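Local coordinates for thioesterase PA1618 (Pseudomonas aeruginosa, PDB 4QD8), which is a hotdog-fold thioesterase of the PaaI family that hydrolyses thioesters, probably aromatic acyl-CoAs among its substrates, and binds phenacyl-CoA, at the interface of chains A and B. Numbering follows the deposited sequence. Chains: chain A/B, Thioesterase PA1618.

The interface of chains A and B. Residues chain A 88-90, 130-132; chain B 88, 132.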
ATOM      1  N   ASN A  88       4.589  -2.412  -1.292  1.00 13.61           N
ATOM      2  CA  ASN A  88       4.362  -1.005  -0.992  1.00 15.50           C
ATOM      3  C   ASN A  88       5.589  -0.458  -0.288  1.00 15.23           C
ATOM      4  O   ASN A  88       6.371  -1.213   0.276  1.00 14.60           O
ATOM      5  CB  ASN A  88       3.096  -0.802  -0.154  1.00 14.77           C
ATOM      6  CG  ASN A  88       3.127  -1.566   1.166  1.00 16.61           C
ATOM      7  OD1 ASN A  88       3.874  -1.224   2.084  1.00 16.68           O
ATOM      8  ND2 ASN A  88       2.340  -2.635   1.245  1.00 18.67           N
ATOM      9  N   ALA A  89       5.787   0.849  -0.358  1.00 12.42           N
ATOM     10  CA  ALA A  89       6.951   1.450   0.287  1.00 12.94           C
ATOM     11  C   ALA A  89       6.682   2.905   0.623  1.00 16.76           C
ATOM     12  O   ALA A  89       6.008   3.605  -0.130  1.00 16.41           O
ATOM     13  CB  ALA A  89       8.171   1.347  -0.629  1.00 14.69           C
ATOM     14  N   ASN A  90       7.194   3.339   1.766  1.00 11.52           N
ATOM     15  CA  ASN A  90       7.325   4.783   2.024  1.00 13.79           C
ATOM     16  C   ASN A  90       8.756   5.222   1.771  1.00 14.13           C
ATOM     17  O   ASN A  90       9.694   4.635   2.303  1.00 15.03           O
ATOM     18  CB  ASN A  90       6.937   5.122   3.465  1.00 16.00           C
ATOM     19  CG  ASN A  90       5.463   5.416   3.618  1.00 19.72           C
ATOM     20  OD1 ASN A  90       5.035   6.583   3.628  1.00 20.41           O
ATOM     21  ND2 ASN A  90       4.670   4.368   3.733  1.00 16.04           N
ATOM     22  N   ILE A 130      10.967   2.386   3.870  1.00 13.74           N
ATOM     23  CA  ILE A 130      10.451   1.181   4.504  1.00 15.85           C
ATOM     24  C   ILE A 130       9.511   0.524   3.514  1.00 14.27           C
ATOM     25  O   ILE A 130       8.683   1.199   2.904  1.00 14.10           O
ATOM     26  CB  ILE A 130       9.746   1.448   5.861  1.00 15.08           C
ATOM     27  CG1 ILE A 130       9.130   0.146   6.398  1.00 17.37           C
ATOM     28  CG2 ILE A 130       8.669   2.555   5.746  1.00 13.94           C
ATOM     29  CD1 ILE A 130       8.654   0.273   7.843  1.00 19.61           C
ATOM     30  N   ALA A 131       9.646  -0.786   3.326  1.00 12.45           N
ATOM     31  CA  ALA A 131       8.816  -1.485   2.354  1.00 12.83           C
ATOM     32  C   ALA A 131       8.119  -2.649   3.023  1.00 14.18           C
ATOM     33  O   ALA A 131       8.621  -3.198   4.001  1.00 14.55           O
ATOM     34  CB  ALA A 131       9.648  -1.977   1.173  1.00 14.78           C
ATOM     35  N   ARG A 132       6.959  -3.018   2.497  1.00 14.84           N
ATOM     36  CA  ARG A 132       6.348  -4.283   2.897  1.00 14.72           C
ATOM     37  C   ARG A 132       5.999  -5.082   1.655  1.00 12.69           C
ATOM     38  O   ARG A 132       5.443  -4.563   0.674  1.00 13.62           O
ATOM     39  CB  ARG A 132       5.139  -4.078   3.818  1.00 12.76           C
ATOM     40  CG  ARG A 132       4.714  -5.386   4.522  1.00 13.56           C
ATOM     41  CD  ARG A 132       3.684  -5.155   5.631  1.00 14.35           C
ATOM     42  NE  ARG A 132       2.387  -4.801   5.081  1.00 15.69           N
ATOM     43  CZ  ARG A 132       1.882  -3.574   5.053  1.00 17.98           C
ATOM     44  NH1 ARG A 132       2.546  -2.560   5.599  1.00 17.62           N
ATOM     45  NH2 ARG A 132       0.701  -3.369   4.493  1.00 19.49           N
TER
ATOM     46  N   ASN B  88      -2.090   1.467   4.691  1.00 14.68           N
ATOM     47  CA  ASN B  88      -2.154   0.156   4.059  1.00 15.55           C
ATOM     48  C   ASN B  88      -2.076  -0.917   5.133  1.00 15.99           C
ATOM     49  O   ASN B  88      -1.633  -0.660   6.246  1.00 14.18           O
ATOM     50  CB  ASN B  88      -1.038   0.000   3.027  1.00 16.64           C
ATOM     51  CG  ASN B  88       0.334   0.263   3.607  1.00 19.22           C
ATOM     52  OD1 ASN B  88       0.856  -0.533   4.391  1.00 16.93           O
ATOM     53  ND2 ASN B  88       0.917   1.405   3.250  1.00 20.60           N
ATOM     54  N   ARG B 132       0.649   0.172   8.016  1.00 14.54           N
ATOM     55  CA  ARG B 132       1.551   1.319   7.986  1.00 13.64           C
ATOM     56  C   ARG B 132       0.705   2.532   7.608  1.00 13.36           C
ATOM     57  O   ARG B 132      -0.137   2.483   6.698  1.00 15.58           O
ATOM     58  CB  ARG B 132       2.716   1.104   6.994  1.00 12.42           C
ATOM     59  CG  ARG B 132       3.893   2.085   7.230  1.00 13.52           C
ATOM     60  CD  ARG B 132       5.188   1.777   6.458  1.00 15.23           C
ATOM     61  NE  ARG B 132       5.002   1.946   5.021  1.00 15.30           N
ATOM     62  CZ  ARG B 132       4.829   0.952   4.150  1.00 18.29           C
ATOM     63  NH1 ARG B 132       4.874  -0.310   4.550  1.00 16.64           N
ATOM     64  NH2 ARG B 132       4.629   1.222   2.869  1.00 20.22           N
TER
HETATM   65  O   HOH W   1       4.999  -1.943   6.936  1.00 16.79           O
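B:Arg132 reaches across to chain A and ends on A:Asn88, and A:Arg132 does the same to B:Asn88, in a two-fold contact between the faces of two beta-sheets, with the long hotdog helices on the outer sides. Strands 80-91 and 127-139 of both chains supply the residues; the deposited assembly is a tetramer, and this may be one of its natural interfaces.

CB of B:Arg132 lies in the plane of the A:Arg132 guanidinium, 3.9 Å from its NH1. With CG anti to the backbone N (chi1 -163°), the chain runs extended to CD, which lies alongside the methyl CG2 of A:Ile130 at 3.6 Å; the bend at chi3 then turns NE and the guanidinium toward A:Asn88. NE comes 2.8 Å from ND2 of A:Asn90. As modelled, two N-H groups face each other there, so that amide is doubtful; turned over, it would offer its oxygen to NE. Its plane stands almost perpendicular to the guanidinium.

The guanidinium itself is sandwiched: the backbone O of A:Ile130 sits over the centre of one face, and ND2 of B:Asn88, from its own chain, lies over the rim of the other. At the tip, NH1 and NH2 both donate to the amide oxygen OD1 of A:Asn88, at 2.8 and 2.7 Å. NH1 arrives nearly along the C=O axis, whereas NH2 is tilted 27° from the carbonyl plane. This two-pronged grip fixes the oxygen close to the guanidinium plane. The two guanidinium groups come close, yet each has the OD1 of an opposite asparagine at its edge and they share a water, which should ease the charge: water 1 bonds NH1 of A:Arg132 and NH1 of B:Arg132, each at 2.9 Å.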